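Local coordinates for protein NAD-dependent aldehyde dehydrogenase (Sinorhizobium meliloti, PDB 3U4J) that probably oxidises aldehydes to carboxylic acids with NAD or NADP as acceptor, and binds calcium, at residues A[292-302]-A[402-410]; A[98-109]-A[120-128]. One frame throughout, in Å; residues are numbered along the deposited sequence.

Contact 1. Residues A[292-302]-A[402-410]; sequences IAYGVYHNAGQ and EIFGPVLST
Gly-301 and Pro-406 bring their CA atoms to 4.3 Å where the turn after helix 285-297 meets the Glu-Ile-Phe-Gly-Pro sequence familiar from aldehyde dehydrogenases, just ahead of strand 407-413. No direct hydrogen bond joins the segments, so shape carries the fit. Pro-406, at the centre of an inverse gamma turn, is one bump, fitting between the Tyr-297 ring and Ala-300 O: its CB lies 3.9 Å from Tyr-297 CD1 and its CD 3.3 Å from Ala-300 O, with Pro-406 O in plane at the edge of the tyrosine ring. The tyrosine hydroxyl itself bonds to Ser-328. Farther along, the helix residue Val-296 presses its CG2, held anti to its own backbone N, onto Val-407 C of the strand at 3.6 Å, while the Leu-408 side chain crosses that of Ile-292 at about a right angle, CD2 against CG2. Gly-301 lies so tight that a side chain would collide with Gly-405 O. Phe-404 lays a ring face over Gln-302 CA, 3.9 Å from the centroid and 20° off the normal, a CH-pi contact. Replacing it with alanine would probably uncover the Gln-302 backbone and open a gap there. One water sits 2.7 Å from Gly-301 O and 3.2 Å from Gly-405 O.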
loop_
_atom_site.group_PDB
_atom_site.type_symbol
_atom_site.label_atom_id
_atom_site.label_comp_id
_atom_site.label_asym_id
_atom_site.label_seq_id
_atom_site.Cartn_x
_atom_site.Cartn_y
_atom_site.Cartn_z
ATOM N N ILE A 292 6.397 -35.101 -0.287
ATOM C CA ILE A 292 5.975 -35.744 0.953
ATOM C C ILE A 292 7.187 -36.141 1.816
ATOM O O ILE A 292 7.231 -35.846 3.010
ATOM C CB ILE A 292 5.021 -36.976 0.710
ATOM C CG1 ILE A 292 3.730 -36.570 -0.022
ATOM C CG2 ILE A 292 4.695 -37.646 2.022
ATOM C CD1 ILE A 292 2.911 -35.455 0.681
ATOM N N ALA A 293 8.159 -36.806 1.191
ATOM C CA ALA A 293 9.406 -37.179 1.853
ATOM C C ALA A 293 10.085 -35.919 2.432
ATOM O O ALA A 293 10.445 -35.877 3.606
ATOM C CB ALA A 293 10.335 -37.871 0.856
ATOM N N TYR A 294 10.293 -34.910 1.582
ATOM C CA TYR A 294 10.890 -33.645 2.020
ATOM C C TYR A 294 10.118 -33.039 3.197
ATOM O O TYR A 294 10.707 -32.614 4.179
ATOM C CB TYR A 294 10.885 -32.656 0.848
ATOM C CG TYR A 294 11.628 -31.345 1.098
ATOM C CD1 TYR A 294 12.677 -31.255 2.035
ATOM C CD2 TYR A 294 11.303 -30.200 0.369
ATOM C CE1 TYR A 294 13.356 -30.033 2.261
ATOM C CE2 TYR A 294 11.993 -28.979 0.572
ATOM C CZ TYR A 294 13.006 -28.908 1.509
ATOM O OH TYR A 294 13.681 -27.716 1.674
ATOM N N GLY A 295 8.793 -33.030 3.107
ATOM C CA GLY A 295 7.952 -32.369 4.106
ATOM C C GLY A 295 8.097 -32.951 5.491
ATOM O O GLY A 295 8.041 -32.214 6.481
ATOM N N VAL A 296 8.265 -34.273 5.569
ATOM C CA VAL A 296 8.315 -34.944 6.878
ATOM C C VAL A 296 9.749 -35.167 7.379
ATOM O O VAL A 296 9.998 -35.141 8.592
ATOM C CB VAL A 296 7.457 -36.263 6.919
ATOM C CG1 VAL A 296 8.003 -37.323 5.981
ATOM C CG2 VAL A 296 7.351 -36.802 8.363
ATOM N N TYR A 297 10.685 -35.342 6.448
ATOM C CA TYR A 297 12.080 -35.608 6.816
ATOM C C TYR A 297 12.982 -34.379 6.965
ATOM O O TYR A 297 14.063 -34.465 7.559
ATOM C CB TYR A 297 12.704 -36.576 5.818
ATOM C CG TYR A 297 11.945 -37.884 5.714
ATOM C CD1 TYR A 297 11.380 -38.464 6.851
ATOM C CD2 TYR A 297 11.793 -38.544 4.479
ATOM C CE1 TYR A 297 10.660 -39.655 6.768
ATOM C CE2 TYR A 297 11.093 -39.767 4.397
ATOM C CZ TYR A 297 10.540 -40.298 5.555
ATOM O OH TYR A 297 9.853 -41.483 5.527
ATOM N N HIS A 298 12.565 -33.257 6.398
ATOM C CA HIS A 298 13.328 -32.030 6.510
ATOM C C HIS A 298 13.620 -31.758 7.979
ATOM O O HIS A 298 12.714 -31.789 8.819
ATOM C CB HIS A 298 12.537 -30.864 5.919
ATOM C CG HIS A 298 13.212 -29.537 6.095
ATOM N ND1 HIS A 298 14.469 -29.276 5.602
ATOM C CD2 HIS A 298 12.811 -28.407 6.732
ATOM C CE1 HIS A 298 14.809 -28.033 5.903
ATOM N NE2 HIS A 298 13.824 -27.490 6.599
ATOM N N ASN A 299 14.888 -31.500 8.278
ATOM C CA ASN A 299 15.326 -31.274 9.643
ATOM C C ASN A 299 14.978 -32.423 10.579
ATOM O O ASN A 299 14.775 -32.223 11.777
ATOM C CB ASN A 299 14.749 -29.961 10.176
ATOM C CG ASN A 299 15.711 -29.246 11.088
ATOM O OD1 ASN A 299 15.345 -28.796 12.183
ATOM N ND2 ASN A 299 16.936 -29.110 10.637
ATOM N N ALA A 300 14.882 -33.625 10.020
ATOM C CA ALA A 300 14.519 -34.818 10.781
ATOM C C ALA A 300 13.113 -34.671 11.397
ATOM O O ALA A 300 12.813 -35.237 12.453
ATOM C CB ALA A 300 15.617 -35.160 11.845
ATOM N N GLY A 301 12.252 -33.917 10.697
ATOM C CA GLY A 301 10.894 -33.640 11.142
ATOM C C GLY A 301 10.782 -32.728 12.344
ATOM O O GLY A 301 9.679 -32.544 12.865
ATOM N N GLN A 302 11.914 -32.167 12.795
ATOM C CA GLN A 302 11.914 -31.235 13.912
ATOM C C GLN A 302 11.656 -29.841 13.305
ATOM O O GLN A 302 12.576 -29.020 13.146
ATOM C CB GLN A 302 13.262 -31.266 14.628
ATOM C CG GLN A 302 13.603 -32.631 15.242
ATOM C CD GLN A 302 15.074 -32.775 15.564
ATOM O OE1 GLN A 302 15.963 -32.542 14.716
ATOM N NE2 GLN A 302 15.344 -33.188 16.755
ATOM N N GLU A 402 1.752 -32.832 17.944
ATOM C CA GLU A 402 2.958 -32.553 17.210
ATOM C C GLU A 402 4.062 -33.452 17.731
ATOM O O GLU A 402 4.480 -33.331 18.878
ATOM C CB GLU A 402 3.355 -31.075 17.347
ATOM C CG GLU A 402 4.658 -30.733 16.618
ATOM C CD GLU A 402 5.002 -29.245 16.734
ATOM O OE1 GLU A 402 5.144 -28.577 15.679
ATOM O OE2 GLU A 402 5.114 -28.761 17.877
ATOM N N ILE A 403 4.520 -34.366 16.878
ATOM C CA ILE A 403 5.552 -35.315 17.261
ATOM C C ILE A 403 6.955 -34.703 17.157
ATOM O O ILE A 403 7.816 -34.963 18.004
ATOM C CB ILE A 403 5.439 -36.595 16.387
ATOM C CG1 ILE A 403 4.128 -37.331 16.701
ATOM C CG2 ILE A 403 6.671 -37.516 16.570
ATOM C CD1 ILE A 403 3.708 -38.364 15.644
ATOM N N PHE A 404 7.192 -33.886 16.124
ATOM C CA PHE A 404 8.500 -33.214 15.954
ATOM C C PHE A 404 9.684 -34.193 15.737
ATOM O O PHE A 404 10.821 -33.972 16.197
ATOM C CB PHE A 404 8.757 -32.289 17.139
ATOM C CG PHE A 404 9.140 -30.877 16.757
ATOM C CD1 PHE A 404 8.235 -30.060 16.061
ATOM C CD2 PHE A 404 10.376 -30.368 17.112
ATOM C CE1 PHE A 404 8.557 -28.737 15.721
ATOM C CE2 PHE A 404 10.745 -29.022 16.769
ATOM C CZ PHE A 404 9.823 -28.220 16.082
ATOM N N GLY A 405 9.410 -35.277 15.030
ATOM C CA GLY A 405 10.429 -36.244 14.593
ATOM C C GLY A 405 10.079 -36.708 13.178
ATOM O O GLY A 405 9.082 -36.265 12.621
ATOM N N PRO A 406 10.884 -37.611 12.584
ATOM C CA PRO A 406 10.646 -37.971 11.186
ATOM C C PRO A 406 9.558 -39.037 11.048
ATOM O O PRO A 406 9.824 -40.141 10.565
ATOM C CB PRO A 406 11.997 -38.527 10.736
ATOM C CG PRO A 406 12.621 -39.074 11.995
ATOM C CD PRO A 406 12.043 -38.319 13.161
ATOM N N VAL A 407 8.354 -38.693 11.486
ATOM C CA VAL A 407 7.256 -39.634 11.602
ATOM C C VAL A 407 6.043 -39.090 10.846
ATOM O O VAL A 407 5.448 -38.082 11.256
ATOM C CB VAL A 407 6.858 -39.826 13.090
ATOM C CG1 VAL A 407 5.585 -40.789 13.227
ATOM C CG2 VAL A 407 8.057 -40.293 13.913
ATOM N N LEU A 408 5.677 -39.766 9.761
ATOM C CA LEU A 408 4.500 -39.409 8.966
ATOM C C LEU A 408 3.260 -40.210 9.333
ATOM O O LEU A 408 3.342 -41.436 9.505
ATOM C CB LEU A 408 4.803 -39.672 7.502
ATOM C CG LEU A 408 3.771 -39.224 6.459
ATOM C CD1 LEU A 408 3.623 -37.685 6.425
ATOM C CD2 LEU A 408 4.198 -39.763 5.107
ATOM N N SER A 409 2.125 -39.516 9.451
ATOM C CA SER A 409 0.813 -40.140 9.609
ATOM C C SER A 409 0.016 -39.978 8.317
ATOM O O SER A 409 -0.200 -38.843 7.841
ATOM C CB SER A 409 0.036 -39.526 10.770
ATOM O OG SER A 409 0.670 -39.844 11.993
ATOM N N THR A 410 -0.391 -41.117 7.748
ATOM C CA THR A 410 -1.149 -41.142 6.494
ATOM C C THR A 410 -2.623 -41.475 6.740
ATOM O O THR A 410 -2.957 -42.437 7.475
ATOM C CB THR A 410 -0.541 -42.166 5.492
ATOM O OG1 THR A 410 0.870 -41.950 5.401
ATOM C CG2 THR A 410 -1.157 -42.022 4.094
HETATM O O HOH W 1 7.367 -33.596 11.945
#

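Contact 2. Residues A[98-109]-A[120-128]; sequences ILARQEELALIE and ARGEIGFCA
Ala-120 sets its CB against Ala-106 O at 3.4 Å, beginning the contact of a splayed helical hairpin: helices 102-113 and 117-138 follow each other closely in the chain, and their segments run at 123°. Small residues bring the backbones together, since Ala-106 CB also comes within 3.6 Å of Arg-121 CA. Arg-121 leaves the helix with CG anti to its backbone N, then bends at chi3, which turns the guanidinium side-on to Glu-103. NE meets OE2 at 2.7 Å and NH2 meets OE1 at 3.2 Å, both through syn lone pairs, and the two charged planes lie only 13° apart; this two-point grip should restrain rotation of either group. Arg-121 NH2 has a second salt-bridge partner in Glu-339. The carbonyl Arg-121 O accepts from Gln-102 NE2 at 2.8 Å, with the donor 43° above the carbonyl plane, while Gly-125 N reaches it from the opposite face. A water bridges Glu-123 OE1 and Glu-109 OE1, two like-charged groups with further partners: Lys-115 and Gln-119 for Glu-123, Thr-203 and the Phe-175 backbone N for Glu-109. Ile-124 is a knob in a hole formed by Ile-98, Gln-102, Leu-105 and Ala-106: CG1 packs 3.7 Å from Ala-106 CA, CG2 packs 3.6 Å from Ile-98 CG2, and CD1 touches Leu-105 CB and Glu-109 CG. Ala-128 finishes the row, its CB 3.6 Å from Leu-99 CD2; Ile-98 and Leu-99 come from the end of helix 84-100. Around the contact, helix 202-214 packs on Ile-98, Leu-105 and Ile-108, while helix 174-187 packs on Phe-126, Cys-127 and Glu-109.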
loop_
_atom_site.group_PDB
_atom_site.type_symbol
_atom_site.label_atom_id
_atom_site.label_comp_id
_atom_site.label_asym_id
_atom_site.label_seq_id
_atom_site.Cartn_x
_atom_site.Cartn_y
_atom_site.Cartn_z
ATOM N N ILE A 98 27.936 -12.504 7.029
ATOM C CA ILE A 98 27.345 -13.855 7.060
ATOM C C ILE A 98 27.891 -14.723 5.906
ATOM O O ILE A 98 28.343 -15.857 6.120
ATOM C CB ILE A 98 25.815 -13.798 7.052
ATOM C CG1 ILE A 98 25.321 -13.132 8.365
ATOM C CG2 ILE A 98 25.229 -15.242 6.908
ATOM C CD1 ILE A 98 23.829 -12.831 8.360
ATOM N N LEU A 99 27.897 -14.168 4.696
ATOM C CA LEU A 99 28.520 -14.835 3.568
ATOM C C LEU A 99 30.006 -15.061 3.733
ATOM O O LEU A 99 30.494 -16.145 3.446
ATOM C CB LEU A 99 28.221 -14.107 2.252
ATOM C CG LEU A 99 26.780 -14.187 1.750
ATOM C CD1 LEU A 99 26.636 -13.529 0.342
ATOM C CD2 LEU A 99 26.249 -15.655 1.732
ATOM N N ALA A 100 30.731 -14.045 4.199
ATOM C CA ALA A 100 32.175 -14.187 4.402
ATOM C C ALA A 100 32.464 -15.305 5.441
ATOM O O ALA A 100 33.477 -16.009 5.357
ATOM C CB ALA A 100 32.791 -12.844 4.844
ATOM N N ARG A 101 31.573 -15.479 6.412
ATOM C CA ARG A 101 31.780 -16.509 7.433
ATOM C C ARG A 101 30.880 -17.731 7.217
ATOM O O ARG A 101 30.556 -18.457 8.177
ATOM C CB ARG A 101 31.569 -15.955 8.852
ATOM C CG ARG A 101 32.242 -14.599 9.152
ATOM C CD ARG A 101 33.775 -14.681 9.198
ATOM N NE ARG A 101 34.300 -13.360 9.559
ATOM C CZ ARG A 101 35.026 -12.573 8.761
ATOM N NH1 ARG A 101 35.371 -12.972 7.535
ATOM N NH2 ARG A 101 35.435 -11.383 9.203
ATOM N N GLN A 102 30.482 -17.971 5.968
ATOM C CA GLN A 102 29.460 -19.000 5.720
ATOM C C GLN A 102 29.868 -20.400 6.210
ATOM O O GLN A 102 29.069 -21.069 6.862
ATOM C CB GLN A 102 29.024 -19.062 4.250
ATOM C CG GLN A 102 27.923 -20.115 3.977
ATOM C CD GLN A 102 27.346 -19.995 2.561
ATOM O OE1 GLN A 102 27.874 -19.264 1.715
ATOM N NE2 GLN A 102 26.265 -20.689 2.308
ATOM N N GLU A 103 31.082 -20.836 5.881
ATOM C CA GLU A 103 31.523 -22.197 6.236
ATOM C C GLU A 103 31.677 -22.380 7.753
ATOM O O GLU A 103 31.282 -23.421 8.302
ATOM C CB GLU A 103 32.829 -22.585 5.493
ATOM C CG GLU A 103 32.613 -22.873 3.995
ATOM C CD GLU A 103 31.544 -23.945 3.755
ATOM O OE1 GLU A 103 31.639 -25.064 4.322
ATOM O OE2 GLU A 103 30.595 -23.658 2.993
ATOM N N GLU A 104 32.242 -21.362 8.407
ATOM C CA GLU A 104 32.328 -21.307 9.874
ATOM C C GLU A 104 30.932 -21.455 10.496
ATOM O O GLU A 104 30.734 -22.247 11.422
ATOM C CB GLU A 104 32.945 -19.982 10.361
ATOM C CG GLU A 104 33.088 -19.880 11.907
ATOM C CD GLU A 104 33.279 -18.432 12.449
ATOM O OE1 GLU A 104 33.604 -17.505 11.676
ATOM O OE2 GLU A 104 33.108 -18.229 13.677
ATOM N N LEU A 105 29.976 -20.668 10.015
ATOM C CA LEU A 105 28.660 -20.661 10.652
ATOM C C LEU A 105 27.908 -21.972 10.412
ATOM O O LEU A 105 27.185 -22.459 11.287
ATOM C CB LEU A 105 27.827 -19.460 10.203
ATOM C CG LEU A 105 28.409 -18.086 10.558
ATOM C CD1 LEU A 105 27.704 -17.022 9.723
ATOM C CD2 LEU A 105 28.237 -17.816 12.056
ATOM N N ALA A 106 28.104 -22.549 9.233
ATOM C CA ALA A 106 27.365 -23.750 8.840
ATOM C C ALA A 106 27.826 -24.878 9.741
ATOM O O ALA A 106 27.009 -25.710 10.203
ATOM C CB ALA A 106 27.635 -24.100 7.352
ATOM N N LEU A 107 29.144 -24.909 9.979
ATOM C CA LEU A 107 29.734 -25.932 10.851
ATOM C C LEU A 107 29.220 -25.845 12.304
ATOM O O LEU A 107 28.870 -26.866 12.915
ATOM C CB LEU A 107 31.270 -25.907 10.782
ATOM C CG LEU A 107 31.986 -26.950 11.681
ATOM C CD1 LEU A 107 31.604 -28.425 11.316
ATOM C CD2 LEU A 107 33.494 -26.753 11.644
ATOM N N ILE A 108 29.169 -24.634 12.855
ATOM C CA ILE A 108 28.600 -24.429 14.195
ATOM C C ILE A 108 27.170 -25.024 14.252
ATOM O O ILE A 108 26.875 -25.843 15.122
ATOM C CB ILE A 108 28.613 -22.937 14.602
ATOM C CG1 ILE A 108 30.042 -22.410 14.662
ATOM C CG2 ILE A 108 27.934 -22.704 16.010
ATOM C CD1 ILE A 108 30.078 -20.901 15.013
ATOM N N GLU A 109 26.311 -24.642 13.294
ATOM C CA GLU A 109 24.909 -25.058 13.296
ATOM C C GLU A 109 24.842 -26.565 13.228
ATOM O O GLU A 109 24.042 -27.178 13.917
ATOM C CB GLU A 109 24.125 -24.528 12.075
ATOM C CG GLU A 109 23.580 -23.121 12.138
ATOM C CD GLU A 109 22.462 -22.875 13.151
ATOM O OE1 GLU A 109 21.268 -22.737 12.752
ATOM O OE2 GLU A 109 22.803 -22.763 14.337
ATOM N N ALA A 120 22.784 -27.102 6.511
ATOM C CA ALA A 120 23.239 -25.959 7.312
ATOM C C ALA A 120 23.840 -24.898 6.402
ATOM O O ALA A 120 23.515 -23.740 6.537
ATOM C CB ALA A 120 24.225 -26.381 8.374
ATOM N N ARG A 121 24.678 -25.305 5.456
ATOM C CA ARG A 121 25.339 -24.355 4.561
ATOM C C ARG A 121 24.300 -23.563 3.762
ATOM O O ARG A 121 24.410 -22.340 3.660
ATOM C CB ARG A 121 26.318 -25.088 3.631
ATOM C CG ARG A 121 27.082 -24.210 2.650
ATOM C CD ARG A 121 27.951 -25.067 1.678
ATOM N NE ARG A 121 28.977 -25.795 2.429
ATOM C CZ ARG A 121 28.986 -27.104 2.657
ATOM N NH1 ARG A 121 28.050 -27.901 2.153
ATOM N NH2 ARG A 121 29.969 -27.623 3.368
ATOM N N GLY A 122 23.294 -24.260 3.220
ATOM C CA GLY A 122 22.181 -23.596 2.494
ATOM C C GLY A 122 21.390 -22.641 3.385
ATOM O O GLY A 122 20.983 -21.551 2.946
ATOM N N GLU A 123 21.154 -23.039 4.631
ATOM C CA GLU A 123 20.504 -22.128 5.586
ATOM C C GLU A 123 21.257 -20.825 5.883
ATOM O O GLU A 123 20.638 -19.763 5.992
ATOM C CB GLU A 123 20.179 -22.848 6.884
ATOM C CG GLU A 123 19.033 -23.795 6.730
ATOM C CD GLU A 123 18.713 -24.548 8.020
ATOM O OE1 GLU A 123 19.155 -24.122 9.130
ATOM O OE2 GLU A 123 18.011 -25.582 7.913
ATOM N N ILE A 124 22.571 -20.914 6.057
ATOM C CA ILE A 124 23.378 -19.716 6.311
ATOM C C ILE A 124 23.248 -18.767 5.121
ATOM O O ILE A 124 23.067 -17.577 5.303
ATOM C CB ILE A 124 24.887 -20.052 6.537
ATOM C CG1 ILE A 124 25.057 -21.088 7.658
ATOM C CG2 ILE A 124 25.713 -18.777 6.840
ATOM C CD1 ILE A 124 24.365 -20.728 9.032
ATOM N N GLY A 125 23.344 -19.307 3.901
ATOM C CA GLY A 125 23.125 -18.509 2.681
ATOM C C GLY A 125 21.756 -17.859 2.635
ATOM O O GLY A 125 21.609 -16.684 2.272
ATOM N N PHE A 126 20.734 -18.623 2.985
ATOM C CA PHE A 126 19.391 -18.073 3.107
ATOM C C PHE A 126 19.298 -16.945 4.157
ATOM O O PHE A 126 18.650 -15.926 3.941
ATOM C CB PHE A 126 18.401 -19.186 3.424
ATOM C CG PHE A 126 16.968 -18.769 3.274
ATOM C CD1 PHE A 126 16.381 -18.690 2.013
ATOM C CD2 PHE A 126 16.199 -18.460 4.391
ATOM C CE1 PHE A 126 15.029 -18.308 1.872
ATOM C CE2 PHE A 126 14.875 -18.071 4.265
ATOM C CZ PHE A 126 14.283 -17.990 3.006
ATOM N N CYS A 127 19.971 -17.123 5.284
ATOM C CA CYS A 127 19.985 -16.078 6.313
ATOM C C CYS A 127 20.645 -14.810 5.813
ATOM O O CYS A 127 20.190 -13.710 6.145
ATOM C CB CYS A 127 20.717 -16.556 7.559
ATOM S SG CYS A 127 19.747 -17.773 8.440
ATOM N N ALA A 128 21.723 -14.950 5.029
ATOM C CA ALA A 128 22.317 -13.755 4.452
ATOM C C ALA A 128 21.269 -13.050 3.567
ATOM O O ALA A 128 21.201 -11.815 3.548
ATOM C CB ALA A 128 23.586 -14.084 3.651
HETATM O O HOH W 2 19.085 -22.310 11.341
#

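In the fold
Followed from the N terminus, contact 2 comes first and closes a short loop, with ten residues between its segments, drawing helix 117-138 against helix 102-113 and the end of helix 84-100. Contact 1 opens much later and spans 99 residues, bringing the end of helix 285-297 to strand 407-413. The two therefore lie in series, neither nested nor crossed. Strand 407-413 pairs in parallel with 307-313 and 383-390 in one mixed sheet, whereas contact 2 packs on helices 174-187 and 202-214, which alternate with strands of the other sheet. Their centres are 24 Å apart, yet the nearest atoms approach to about 5 Å without touching. Beside contact 1, Trp-504 of a second subunit stacks on Tyr-294.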